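Local coordinates for protein putative mannose-1-phosphate guanylyl transferase (Thermus thermophilus, PDB 2CU2) that probably transfers guanylyl groups from GTP to mannose-1-phosphate to make GDP-mannose, at residues 14-19 and 257-262; 108-113 and 251-256; 304-309 and 317-322; 141-146 and 183-188. All coordinates share one frame; numbering follows the deposited sequence.

Contact 1. Residues 14-19 and 257-262; sequences ERLWPL and GNWRAL. With SO4 (sulfate ion), chain B.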
loop_
_atom_site.group_PDB
_atom_site.type_symbol
_atom_site.label_atom_id
_atom_site.label_comp_id
_atom_site.label_asym_id
_atom_site.label_seq_id
_atom_site.Cartn_x
_atom_site.Cartn_y
_atom_site.Cartn_z
ATOM N N GLU A 14 5.790 17.258 -4.338
ATOM C CA GLU A 14 4.602 16.520 -4.750
ATOM C C GLU A 14 4.984 15.161 -5.320
ATOM O O GLU A 14 4.203 14.217 -5.264
ATOM C CB GLU A 14 3.817 17.308 -5.799
ATOM C CG GLU A 14 3.532 18.745 -5.412
ATOM C CD GLU A 14 2.449 19.373 -6.276
ATOM O OE1 GLU A 14 2.462 19.151 -7.510
ATOM O OE2 GLU A 14 1.589 20.093 -5.721
ATOM N N ARG A 15 6.185 15.066 -5.878
ATOM C CA ARG A 15 6.639 13.800 -6.427
ATOM C C ARG A 15 6.910 12.814 -5.302
ATOM O O ARG A 15 7.078 11.624 -5.547
ATOM C CB ARG A 15 7.891 13.998 -7.290
ATOM C CG ARG A 15 7.592 14.623 -8.652
ATOM C CD ARG A 15 8.871 15.083 -9.346
ATOM N NE ARG A 15 9.535 16.129 -8.570
ATOM C CZ ARG A 15 10.739 16.627 -8.842
ATOM N NH1 ARG A 15 11.438 16.187 -9.884
ATOM N NH2 ARG A 15 11.251 17.565 -8.057
ATOM N N LEU A 16 6.948 13.304 -4.065
ATOM C CA LEU A 16 7.174 12.411 -2.928
ATOM C C LEU A 16 5.898 12.087 -2.148
ATOM O O LEU A 16 5.946 11.721 -0.980
ATOM C CB LEU A 16 8.257 12.968 -1.987
ATOM C CG LEU A 16 9.676 12.920 -2.572
ATOM C CD1 LEU A 16 10.675 13.471 -1.572
ATOM C CD2 LEU A 16 10.033 11.478 -2.943
ATOM N N TRP A 17 4.753 12.221 -2.808
ATOM C CA TRP A 17 3.470 11.879 -2.194
ATOM C C TRP A 17 3.549 10.353 -2.034
ATOM O O TRP A 17 4.148 9.674 -2.875
ATOM C CB TRP A 17 2.328 12.252 -3.148
ATOM C CG TRP A 17 0.955 11.922 -2.626
ATOM C CD1 TRP A 17 0.117 12.751 -1.926
ATOM C CD2 TRP A 17 0.286 10.658 -2.714
ATOM N NE1 TRP A 17 -1.033 12.076 -1.574
ATOM C CE2 TRP A 17 -0.956 10.792 -2.043
ATOM C CE3 TRP A 17 0.614 9.424 -3.290
ATOM C CZ2 TRP A 17 -1.870 9.732 -1.934
ATOM C CZ3 TRP A 17 -0.290 8.373 -3.180
ATOM C CH2 TRP A 17 -1.519 8.535 -2.506
ATOM N N PRO A 18 2.931 9.783 -0.983
ATOM C CA PRO A 18 2.142 10.357 0.108
ATOM C C PRO A 18 2.934 10.883 1.301
ATOM O O PRO A 18 2.339 11.359 2.271
ATOM C CB PRO A 18 1.263 9.193 0.520
ATOM C CG PRO A 18 2.246 8.069 0.469
ATOM C CD PRO A 18 2.962 8.313 -0.860
ATOM N N LEU A 19 4.259 10.783 1.252
ATOM C CA LEU A 19 5.070 11.247 2.371
ATOM C C LEU A 19 4.969 12.751 2.560
ATOM O O LEU A 19 4.872 13.232 3.688
ATOM C CB LEU A 19 6.533 10.842 2.192
ATOM C CG LEU A 19 7.451 11.211 3.362
ATOM C CD1 LEU A 19 7.013 10.470 4.613
ATOM C CD2 LEU A 19 8.890 10.865 3.013
ATOM N N GLY A 257 14.732 14.208 -5.848
ATOM C CA GLY A 257 13.567 14.811 -6.497
ATOM C C GLY A 257 12.364 13.870 -6.523
ATOM O O GLY A 257 11.210 14.282 -6.495
ATOM N N ASN A 258 12.588 12.563 -6.611
ATOM C CA ASN A 258 11.481 11.609 -6.627
ATOM C C ASN A 258 11.825 10.315 -5.880
ATOM O O ASN A 258 12.937 10.116 -5.410
ATOM C CB ASN A 258 11.146 11.294 -8.086
ATOM C CG ASN A 258 12.320 10.607 -8.734
ATOM O OD1 ASN A 258 12.884 9.652 -8.208
ATOM N ND2 ASN A 258 12.691 11.118 -9.920
ATOM N N TRP A 259 10.801 9.451 -5.745
ATOM C CA TRP A 259 10.970 8.238 -4.949
ATOM C C TRP A 259 12.154 7.386 -5.414
ATOM O O TRP A 259 12.788 6.677 -4.643
ATOM C CB TRP A 259 9.678 7.423 -5.036
ATOM C CG TRP A 259 8.660 7.970 -4.112
ATOM C CD1 TRP A 259 7.456 8.617 -4.470
ATOM C CD2 TRP A 259 8.682 7.915 -2.666
ATOM N NE1 TRP A 259 6.713 8.968 -3.389
ATOM C CE2 TRP A 259 7.488 8.525 -2.205
ATOM C CE3 TRP A 259 9.597 7.420 -1.739
ATOM C CZ2 TRP A 259 7.234 8.610 -0.847
ATOM C CZ3 TRP A 259 9.343 7.509 -0.381
ATOM C CH2 TRP A 259 8.154 8.111 0.068
ATOM N N ARG A 260 12.421 7.432 -6.732
ATOM C CA ARG A 260 13.521 6.634 -7.261
ATOM C C ARG A 260 14.868 7.068 -6.675
ATOM O O ARG A 260 15.843 6.329 -6.658
ATOM C CB ARG A 260 13.540 6.784 -8.782
ATOM C CG ARG A 260 13.913 5.481 -9.489
ATOM C CD ARG A 260 15.248 5.590 -10.236
ATOM N NE ARG A 260 15.986 4.326 -10.161
ATOM C CZ ARG A 260 16.056 3.586 -11.281
ATOM N NH1 ARG A 260 15.483 4.011 -12.394
ATOM N NH2 ARG A 260 16.705 2.418 -11.264
ATOM N N ALA A 261 14.911 8.333 -6.217
ATOM C CA ALA A 261 16.155 8.856 -5.662
ATOM C C ALA A 261 16.620 8.040 -4.454
ATOM O O ALA A 261 17.794 7.990 -4.110
ATOM C CB ALA A 261 15.916 10.307 -5.245
ATOM N N LEU A 262 15.639 7.425 -3.773
ATOM C CA LEU A 262 15.980 6.614 -2.612
ATOM C C LEU A 262 16.939 5.482 -2.993
ATOM O O LEU A 262 17.849 5.127 -2.256
ATOM C CB LEU A 262 14.685 6.036 -2.040
ATOM C CG LEU A 262 14.077 6.925 -0.951
ATOM C CD1 LEU A 262 13.558 8.257 -1.500
ATOM C CD2 LEU A 262 12.896 6.269 -0.235
HETATM S S SO4 B . 7.766 18.838 -7.089
HETATM O O1 SO4 B . 6.925 18.738 -8.314
HETATM O O2 SO4 B . 7.057 19.648 -6.060
HETATM O O3 SO4 B . 9.061 19.491 -7.429
HETATM O O4 SO4 B . 8.027 17.473 -6.548
HETATM O O HOH W 1 11.511 13.667 -11.522
HETATM O O HOH W 2 8.275 9.846 -7.154
HETATM O O HOH W 3 9.921 16.640 -5.426
#
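R15 packs against G257 and grips O4 of a sulfate ion with two nitrogens. The backbone N of R15 reaches this oxygen at 3.1 Å, and NE reaches it in the guanidinium plane at 2.9 Å, with a nearly straight N-H...O angle of 168°. E14 N holds a second sulfate oxygen, O2, and R327 binds the ion from outside. A bend at chi3 (-63°) sets NE of R15 toward the sulfate. The carbonyl O of G257 lies over one face of the guanidinium, off its centre, and R15 NE to G257 O is 3.2 Å without a hydrogen bond. One water joins R15 NH1 to N258 ND2, and another joins R15 O to W259 N. The apolar part is the W259 indole. L16 CD2 sits over its face, 3.8 Å from the centroid of the five-membered ring. L19 CB touches W259 CH2 at 3.8 Å, and the two side chains cross at about a right angle. At the ring edge, W259 NE1 donates at 2.7 Å to W17 O, the carbonyl of the cis peptide bond to P18. The donor stands 43° out of the carbonyl plane. L316 and V307 add further contacts to the indole. The segment 14-19 belongs to the glycine-rich G-x-G-x-R-x-x-P loop of sugar nucleotidyltransferases. The sulfate, probably from the crystallisation liquor, is consistent with the phosphate-binding role of that loop in relatives.

Contact 2. Residues 108-113 and 251-256; sequences ADHYVG and FPWDDV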
loop_
_atom_site.group_PDB
_atom_site.type_symbol
_atom_site.label_atom_id
_atom_site.label_comp_id
_atom_site.label_asym_id
_atom_site.label_seq_id
_atom_site.Cartn_x
_atom_site.Cartn_y
_atom_site.Cartn_z
ATOM N N ALA A 108 18.184 22.852 1.476
ATOM C CA ALA A 108 18.043 21.977 2.627
ATOM C C ALA A 108 17.365 20.664 2.239
ATOM O O ALA A 108 17.093 19.806 3.066
ATOM C CB ALA A 108 17.211 22.711 3.679
ATOM N N ASP A 109 17.056 20.536 0.938
ATOM C CA ASP A 109 16.349 19.339 0.501
ATOM C C ASP A 109 17.218 18.430 -0.373
ATOM O O ASP A 109 16.749 17.779 -1.294
ATOM C CB ASP A 109 15.080 19.766 -0.245
ATOM C CG ASP A 109 15.445 20.507 -1.530
ATOM O OD1 ASP A 109 16.287 21.405 -1.456
ATOM O OD2 ASP A 109 14.840 20.235 -2.565
ATOM N N HIS A 110 18.534 18.427 -0.072
ATOM C CA HIS A 110 19.446 17.557 -0.810
ATOM C C HIS A 110 20.065 16.482 0.096
ATOM O O HIS A 110 20.134 16.621 1.310
ATOM C CB HIS A 110 20.555 18.428 -1.409
ATOM C CG HIS A 110 20.008 19.218 -2.568
ATOM N ND1 HIS A 110 20.783 19.959 -3.398
ATOM C CD2 HIS A 110 18.675 19.342 -2.978
ATOM C CE1 HIS A 110 19.936 20.517 -4.284
ATOM N NE2 HIS A 110 18.669 20.164 -4.057
ATOM N N TYR A 111 20.487 15.369 -0.527
ATOM C CA TYR A 111 21.191 14.344 0.236
ATOM C C TYR A 111 22.702 14.426 0.011
ATOM O O TYR A 111 23.182 14.581 -1.104
ATOM C CB TYR A 111 20.674 12.976 -0.202
ATOM C CG TYR A 111 21.567 11.916 0.340
ATOM C CD1 TYR A 111 21.412 11.484 1.654
ATOM C CD2 TYR A 111 22.603 11.401 -0.438
ATOM C CE1 TYR A 111 22.275 10.538 2.184
ATOM C CE2 TYR A 111 23.473 10.462 0.094
ATOM C CZ TYR A 111 23.314 10.032 1.399
ATOM O OH TYR A 111 24.170 9.089 1.932
ATOM N N VAL A 112 23.448 14.329 1.105
ATOM C CA VAL A 112 24.904 14.372 1.078
ATOM C C VAL A 112 25.364 13.166 1.893
ATOM O O VAL A 112 24.908 12.961 3.016
ATOM C CB VAL A 112 25.426 15.677 1.711
ATOM C CG1 VAL A 112 26.947 15.621 1.857
ATOM C CG2 VAL A 112 25.014 16.867 0.830
ATOM N N GLY A 113 26.246 12.357 1.322
ATOM C CA GLY A 113 26.690 11.172 2.029
ATOM C C GLY A 113 28.034 11.248 2.728
ATOM O O GLY A 113 28.539 10.227 3.191
ATOM N N PHE A 251 31.755 14.047 -2.533
ATOM C CA PHE A 251 30.827 13.252 -1.747
ATOM C C PHE A 251 29.591 12.842 -2.549
ATOM O O PHE A 251 29.228 13.467 -3.537
ATOM C CB PHE A 251 30.408 14.090 -0.541
ATOM C CG PHE A 251 30.013 15.465 -0.992
ATOM C CD1 PHE A 251 28.758 15.672 -1.553
ATOM C CD2 PHE A 251 30.907 16.516 -0.869
ATOM C CE1 PHE A 251 28.402 16.939 -1.993
ATOM C CE2 PHE A 251 30.541 17.784 -1.311
ATOM C CZ PHE A 251 29.290 18.000 -1.873
ATOM N N PRO A 252 28.967 11.731 -2.113
ATOM C CA PRO A 252 27.710 11.298 -2.698
ATOM C C PRO A 252 26.644 12.388 -2.566
ATOM O O PRO A 252 26.506 13.041 -1.540
ATOM C CB PRO A 252 27.267 10.030 -1.968
ATOM C CG PRO A 252 28.527 9.479 -1.307
ATOM C CD PRO A 252 29.385 10.811 -1.066
ATOM N N TRP A 253 25.909 12.599 -3.675
ATOM C CA TRP A 253 24.957 13.703 -3.669
ATOM C C TRP A 253 23.758 13.445 -4.589
ATOM O O TRP A 253 23.881 13.002 -5.723
ATOM C CB TRP A 253 25.694 14.969 -4.110
ATOM C CG TRP A 253 24.739 16.085 -4.283
ATOM C CD1 TRP A 253 24.338 17.017 -3.300
ATOM C CD2 TRP A 253 24.073 16.470 -5.510
ATOM N NE1 TRP A 253 23.488 17.958 -3.789
ATOM C CE2 TRP A 253 23.296 17.618 -5.223
ATOM C CE3 TRP A 253 24.067 15.945 -6.800
ATOM C CZ2 TRP A 253 22.544 18.215 -6.222
ATOM C CZ3 TRP A 253 23.316 16.542 -7.801
ATOM C CH2 TRP A 253 22.547 17.681 -7.507
ATOM N N ASP A 254 22.559 13.705 -4.033
ATOM C CA ASP A 254 21.333 13.581 -4.818
ATOM C C ASP A 254 20.320 14.648 -4.389
ATOM O O ASP A 254 20.220 15.011 -3.227
ATOM C CB ASP A 254 20.750 12.189 -4.572
ATOM C CG ASP A 254 19.964 11.739 -5.797
ATOM O OD1 ASP A 254 18.889 12.296 -6.026
ATOM O OD2 ASP A 254 20.421 10.833 -6.493
ATOM N N ASP A 255 19.584 15.187 -5.374
ATOM C CA ASP A 255 18.608 16.208 -5.015
ATOM C C ASP A 255 17.351 15.602 -4.376
ATOM O O ASP A 255 16.504 16.294 -3.825
ATOM C CB ASP A 255 18.270 17.043 -6.258
ATOM C CG ASP A 255 17.271 16.318 -7.152
ATOM O OD1 ASP A 255 16.517 17.011 -7.839
ATOM O OD2 ASP A 255 17.281 15.093 -7.189
ATOM N N VAL A 256 17.253 14.259 -4.475
ATOM C CA VAL A 256 16.089 13.556 -3.933
ATOM C C VAL A 256 14.767 14.071 -4.508
ATOM O O VAL A 256 13.816 14.361 -3.794
ATOM C CB VAL A 256 16.083 13.695 -2.410
ATOM C CG1 VAL A 256 15.113 12.683 -1.807
ATOM C CG2 VAL A 256 17.475 13.451 -1.852
HETATM O O HOH W 4 23.337 20.632 -2.136
#
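V112 meets F251 and W253 on one side of a short antiparallel two-stranded ladder, set beside the main sheet of the GT-A type nucleotidyltransferase fold. Its CG1 lies 3.9 Å from F251 CD1. Its CG2 approaches the edge of the W253 indole. Y118 and A117 of helix 115-128 complete this cluster. On the other face, Y111 CB touches V256 CG2 at 3.6 Å, and the Y111 ring meets F32. The backbones are tied by three bonds. Y111 and D254 form the hydrogen-bonded pair, with Y111 N to D254 O at 2.7 Å and D254 N to Y111 O at 3.1 Å. G113 N to P252 O extends the ladder. V112 and W253 form the non-hydrogen-bonded pair. At the other end, H110 lies alongside W253, their side chains pointing the same way. D255 CA stands over one face of the imidazole, 4.1 Å from its centroid. A water links H110 ND1 and W253 NE1. The polar edge is carried by two aspartates. D255 OD2 takes a bond from Y148 OH. D254 OD1 forms a salt bridge to R264 and also closes an Asx turn. In that turn, V256 N donates to the anti lone pair of D254 OD1 at 3.0 Å.

Contact 3. Residues 304-309 and 317-322; sequences SGLVVA and VVPKDW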
loop_
_atom_site.group_PDB
_atom_site.type_symbol
_atom_site.label_atom_id
_atom_site.label_comp_id
_atom_site.label_asym_id
_atom_site.label_seq_id
_atom_site.Cartn_x
_atom_site.Cartn_y
_atom_site.Cartn_z
ATOM N N SER A 304 8.783 -6.637 -9.119
ATOM C CA SER A 304 10.092 -6.036 -9.319
ATOM C C SER A 304 10.015 -4.616 -9.858
ATOM O O SER A 304 9.083 -4.264 -10.573
ATOM C CB SER A 304 10.913 -6.875 -10.296
ATOM O OG SER A 304 11.260 -8.119 -9.726
ATOM N N GLY A 305 11.021 -3.815 -9.511
ATOM C CA GLY A 305 11.103 -2.447 -9.978
ATOM C C GLY A 305 9.976 -1.520 -9.577
ATOM O O GLY A 305 9.720 -0.522 -10.260
ATOM N N LEU A 306 9.311 -1.818 -8.469
ATOM C CA LEU A 306 8.209 -0.973 -8.034
ATOM C C LEU A 306 8.530 -0.085 -6.838
ATOM O O LEU A 306 9.431 -0.365 -6.043
ATOM C CB LEU A 306 6.987 -1.818 -7.663
ATOM C CG LEU A 306 6.204 -2.620 -8.707
ATOM C CD1 LEU A 306 4.999 -3.276 -8.021
ATOM C CD2 LEU A 306 5.717 -1.703 -9.826
ATOM N N VAL A 307 7.780 1.005 -6.739
ATOM C CA VAL A 307 7.876 1.899 -5.608
ATOM C C VAL A 307 6.556 1.659 -4.889
ATOM O O VAL A 307 5.490 1.766 -5.488
ATOM C CB VAL A 307 7.922 3.399 -6.010
ATOM C CG1 VAL A 307 7.614 4.267 -4.775
ATOM C CG2 VAL A 307 9.290 3.763 -6.576
ATOM N N VAL A 308 6.627 1.289 -3.619
ATOM C CA VAL A 308 5.427 1.086 -2.819
ATOM C C VAL A 308 5.687 1.977 -1.611
ATOM O O VAL A 308 6.607 1.710 -0.836
ATOM C CB VAL A 308 5.279 -0.372 -2.353
ATOM C CG1 VAL A 308 3.935 -0.554 -1.635
ATOM C CG2 VAL A 308 5.379 -1.313 -3.543
ATOM N N ALA A 309 4.902 3.043 -1.468
ATOM C CA ALA A 309 5.092 3.983 -0.369
ATOM C C ALA A 309 3.827 4.165 0.447
ATOM O O ALA A 309 2.793 4.588 -0.074
ATOM C CB ALA A 309 5.564 5.338 -0.910
ATOM N N VAL A 317 1.696 3.080 -5.447
ATOM C CA VAL A 317 2.314 1.948 -6.121
ATOM C C VAL A 317 2.576 2.401 -7.553
ATOM O O VAL A 317 1.639 2.674 -8.299
ATOM C CB VAL A 317 1.402 0.703 -6.135
ATOM C CG1 VAL A 317 2.072 -0.419 -6.931
ATOM C CG2 VAL A 317 1.131 0.241 -4.717
ATOM N N VAL A 318 3.850 2.496 -7.924
ATOM C CA VAL A 318 4.243 2.941 -9.264
ATOM C C VAL A 318 5.611 2.371 -9.647
ATOM O O VAL A 318 6.486 2.258 -8.798
ATOM C CB VAL A 318 4.326 4.500 -9.318
ATOM C CG1 VAL A 318 5.318 5.001 -8.273
ATOM C CG2 VAL A 318 4.761 4.970 -10.711
ATOM N N PRO A 319 5.803 1.976 -10.923
ATOM C CA PRO A 319 7.134 1.524 -11.309
ATOM C C PRO A 319 8.152 2.636 -11.133
ATOM O O PRO A 319 7.915 3.796 -11.446
ATOM C CB PRO A 319 7.099 1.106 -12.773
ATOM C CG PRO A 319 5.645 0.973 -13.189
ATOM C CD PRO A 319 4.906 1.833 -12.058
ATOM N N LYS A 320 9.316 2.260 -10.587
ATOM C CA LYS A 320 10.246 3.299 -10.202
ATOM C C LYS A 320 10.690 4.172 -11.377
ATOM O O LYS A 320 11.106 5.306 -11.207
ATOM C CB LYS A 320 11.435 2.681 -9.472
ATOM C CG LYS A 320 12.268 1.738 -10.335
ATOM C CD LYS A 320 13.296 0.986 -9.496
ATOM C CE LYS A 320 14.336 0.256 -10.349
ATOM N NZ LYS A 320 14.997 -0.764 -9.531
ATOM N N ASP A 321 10.617 3.612 -12.603
ATOM C CA ASP A 321 11.005 4.430 -13.749
ATOM C C ASP A 321 10.008 5.555 -14.045
ATOM O O ASP A 321 10.308 6.521 -14.734
ATOM C CB ASP A 321 11.238 3.544 -14.984
ATOM C CG ASP A 321 9.988 2.743 -15.342
ATOM O OD1 ASP A 321 8.907 3.147 -14.908
ATOM O OD2 ASP A 321 10.100 1.790 -16.112
ATOM N N TRP A 322 8.776 5.402 -13.509
ATOM C CA TRP A 322 7.769 6.437 -13.734
ATOM C C TRP A 322 7.581 7.323 -12.494
ATOM O O TRP A 322 6.560 7.977 -12.319
ATOM C CB TRP A 322 6.449 5.748 -14.091
ATOM C CG TRP A 322 5.688 6.551 -15.074
ATOM C CD1 TRP A 322 6.218 7.440 -16.034
ATOM C CD2 TRP A 322 4.252 6.533 -15.266
ATOM N NE1 TRP A 322 5.248 7.983 -16.822
ATOM C CE2 TRP A 322 3.966 7.415 -16.337
ATOM C CE3 TRP A 322 3.203 5.863 -14.631
ATOM C CZ2 TRP A 322 2.653 7.605 -16.746
ATOM C CZ3 TRP A 322 1.890 6.053 -15.042
ATOM C CH2 TRP A 322 1.616 6.935 -16.103
HETATM O O HOH W 5 10.327 0.331 -13.137
#
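V307, V317 and K320 bury the most surface where the two strands of this β hairpin run antiparallel. V307 makes the hydrogen-bonded pair with V318: V307 N donates to V318 O at 2.7 Å, and V318 N returns a bond to V307 O at 3.0 Å. The V307 CB atom rests 3.8 Å from V318 CG1. Its CG2 stands anti to the carbonyl carbon and meets K320 CB at 3.8 Å. V317 faces the opposite side of the sheet. There its CG2 meets V308 CG1 and its CG1 meets L306 CD1, each at 4.2 Å. V317 also pairs in a parallel ladder with a strand of the second subunit, and L306 packs on V303 of that subunit. K320 closes the end of the ladder. Its N donates to G305 O at 2.8 Å, almost straight at 173°. The extended lysine chain then runs beside G305, with K320 CG 3.4 Å from G305 O. NZ is held outside the two segments, by a hydrogen bond to G288 O and a salt bridge to E263. The same G305 O also takes a bond from a water. Apolar side chains on both faces suit a sheet that continues across the dimer interface, while the lysine ties it to the nucleotidyltransferase part.

Contact 4. Residues 141-146 and 183-188; sequences PTRPET and YVWNGG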
loop_
_atom_site.group_PDB
_atom_site.type_symbol
_atom_site.label_atom_id
_atom_site.label_comp_id
_atom_site.label_asym_id
_atom_site.label_seq_id
_atom_site.Cartn_x
_atom_site.Cartn_y
_atom_site.Cartn_z
ATOM N N PRO A 141 28.842 13.962 -12.778
ATOM C CA PRO A 141 27.591 13.248 -13.058
ATOM C C PRO A 141 27.769 11.726 -13.087
ATOM O O PRO A 141 28.774 11.226 -13.587
ATOM C CB PRO A 141 27.179 13.785 -14.430
ATOM C CG PRO A 141 27.909 15.092 -14.544
ATOM C CD PRO A 141 29.235 14.799 -13.922
ATOM N N THR A 142 26.796 10.995 -12.555
ATOM C CA THR A 142 26.868 9.537 -12.559
ATOM C C THR A 142 25.851 8.973 -13.546
ATOM O O THR A 142 25.825 7.775 -13.808
ATOM C CB THR A 142 26.592 8.941 -11.160
ATOM O OG1 THR A 142 25.377 9.484 -10.628
ATOM C CG2 THR A 142 27.736 9.246 -10.221
ATOM N N ARG A 143 25.023 9.858 -14.097
ATOM C CA ARG A 143 23.994 9.472 -15.060
ATOM C C ARG A 143 23.527 10.716 -15.825
ATOM O O ARG A 143 23.631 11.841 -15.330
ATOM C CB ARG A 143 22.797 8.855 -14.333
ATOM C CG ARG A 143 22.094 9.850 -13.419
ATOM C CD ARG A 143 20.859 9.274 -12.738
ATOM N NE ARG A 143 20.136 10.329 -12.036
ATOM C CZ ARG A 143 20.560 10.921 -10.921
ATOM N NH1 ARG A 143 21.708 10.560 -10.360
ATOM N NH2 ARG A 143 19.843 11.897 -10.381
ATOM N N PRO A 144 22.982 10.523 -17.038
ATOM C CA PRO A 144 22.502 11.635 -17.860
ATOM C C PRO A 144 21.195 12.183 -17.288
ATOM O O PRO A 144 20.143 12.059 -17.915
ATOM C CB PRO A 144 22.286 10.995 -19.234
ATOM C CG PRO A 144 21.974 9.526 -18.953
ATOM C CD PRO A 144 22.737 9.239 -17.712
ATOM N N GLU A 145 21.263 12.781 -16.101
ATOM C CA GLU A 145 20.076 13.329 -15.455
ATOM C C GLU A 145 19.566 14.533 -16.240
ATOM O O GLU A 145 20.314 15.476 -16.506
ATOM C CB GLU A 145 20.395 13.736 -14.014
ATOM C CG GLU A 145 19.186 14.241 -13.241
ATOM C CD GLU A 145 18.007 13.297 -13.337
ATOM O OE1 GLU A 145 18.092 12.176 -12.787
ATOM O OE2 GLU A 145 17.000 13.670 -13.968
ATOM N N THR A 146 18.289 14.494 -16.605
ATOM C CA THR A 146 17.675 15.569 -17.381
ATOM C C THR A 146 17.025 16.668 -16.538
ATOM O O THR A 146 16.683 17.727 -17.061
ATOM C CB THR A 146 16.604 15.009 -18.334
ATOM O OG1 THR A 146 15.521 14.466 -17.567
ATOM C CG2 THR A 146 17.197 13.907 -19.204
ATOM N N TYR A 183 31.111 18.290 -18.571
ATOM C CA TYR A 183 30.177 19.086 -17.783
ATOM C C TYR A 183 29.891 18.441 -16.425
ATOM O O TYR A 183 29.886 17.226 -16.273
ATOM C CB TYR A 183 28.878 19.223 -18.579
ATOM C CG TYR A 183 29.075 20.170 -19.709
ATOM C CD1 TYR A 183 30.311 20.243 -20.345
ATOM C CD2 TYR A 183 28.027 20.984 -20.141
ATOM C CE1 TYR A 183 30.496 21.114 -21.408
ATOM C CE2 TYR A 183 28.216 21.861 -21.197
ATOM C CZ TYR A 183 29.444 21.931 -21.828
ATOM O OH TYR A 183 29.636 22.793 -22.890
ATOM N N VAL A 184 29.673 19.284 -15.396
ATOM C CA VAL A 184 29.329 18.740 -14.082
ATOM C C VAL A 184 27.969 19.249 -13.590
ATOM O O VAL A 184 27.431 20.230 -14.086
ATOM C CB VAL A 184 30.430 19.138 -13.093
ATOM C CG1 VAL A 184 31.769 18.552 -13.538
ATOM C CG2 VAL A 184 30.544 20.647 -13.006
ATOM N N TRP A 185 27.392 18.504 -12.616
ATOM C CA TRP A 185 26.089 18.882 -12.067
ATOM C C TRP A 185 26.204 20.135 -11.195
ATOM O O TRP A 185 27.141 20.309 -10.422
ATOM C CB TRP A 185 25.548 17.725 -11.212
ATOM C CG TRP A 185 25.022 16.598 -12.027
ATOM C CD1 TRP A 185 24.456 16.651 -13.324
ATOM C CD2 TRP A 185 24.878 15.221 -11.575
ATOM N NE1 TRP A 185 23.991 15.437 -13.739
ATOM C CE2 TRP A 185 24.251 14.494 -12.618
ATOM C CE3 TRP A 185 25.220 14.557 -10.388
ATOM C CZ2 TRP A 185 24.007 13.137 -12.459
ATOM C CZ3 TRP A 185 24.976 13.199 -10.223
ATOM C CH2 TRP A 185 24.362 12.490 -11.270
ATOM N N ASN A 186 25.220 21.046 -11.360
ATOM C CA ASN A 186 25.112 22.194 -10.462
ATOM C C ASN A 186 24.572 21.743 -9.100
ATOM O O ASN A 186 23.466 21.231 -8.984
ATOM C CB ASN A 186 24.129 23.184 -11.102
ATOM C CG ASN A 186 24.061 24.467 -10.310
ATOM O OD1 ASN A 186 24.117 24.488 -9.082
ATOM N ND2 ASN A 186 23.874 25.572 -11.053
ATOM N N GLY A 187 25.408 21.910 -8.061
ATOM C CA GLY A 187 25.049 21.364 -6.756
ATOM C C GLY A 187 24.085 22.271 -5.969
ATOM O O GLY A 187 23.611 21.931 -4.893
ATOM N N GLY A 188 23.831 23.482 -6.506
ATOM C CA GLY A 188 22.821 24.265 -5.799
ATOM C C GLY A 188 23.415 25.072 -4.636
ATOM O O GLY A 188 22.715 25.719 -3.868
#
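W185 lays its indole against P141, T142 and R143, joining strand 184-192 of the main sheet in the GT-A type fold to the loop that follows strand 134-139. From CB, which is directed at the loop, the chain sets CG anti to the carbonyl carbon (chi1 -76°). The pyrrole side of the ring comes first: W185 CD1 lies 4.0 Å from P141 CG. NE1 passes P141 CB and donates to the hydroxyl of Y150, outside the two segments. W185 CE2 meets P141 CB at 3.5 Å. P141 CA lies over the six-membered ring, 3.5 Å from its centroid and 6° off the normal, a CH-pi contact squarely over the face. Farther out, W185 CZ2 meets R143 O at 3.2 Å at the ring edge, and E145 CB lies farther from the same carbon. At the tip, W185 CH2 comes 3.2 Å from T142 OG1 and 3.4 Å from R143 NH1. The T142 and R143 side chains each cross the indole at about a right angle, and the guanidinium plane is turned 59° from the ring. Y148 and Y150 add edge-to-face neighbours. No hydrogen bond joins the two segments; most of the contact is the indole, with the P141 ring also against Y183 O. The arginine is steadied by E145 within its own loop: R143 NE at 2.9 Å and NH2 at 3.0 Å both donate to E145 OE1, side-on.

In the fold
Contacts 1 and 3 are the buried ones, while contacts 2 and 4 are partly buried. Contact 3 lies farthest from the chain centre, about 24 Å between centres, yet the second subunit packs against part of it. In contact 1 an indole and bridging waters join a loop to the turn that leads into helix 261-266; the sulfate sits on 14-15. Contacts 2 and 3 are antiparallel ladders held by backbone bonds. Contact 4 has no hydrogen bond between its segments and rests mainly on packing round one indole. Segment 251-256 leads directly into 257-262. W259 of contact 1 packs on V307 and A309 of contact 3, linking the nucleotidyltransferase and β-helix regions. W253 of contact 2 packs on W185 of contact 4.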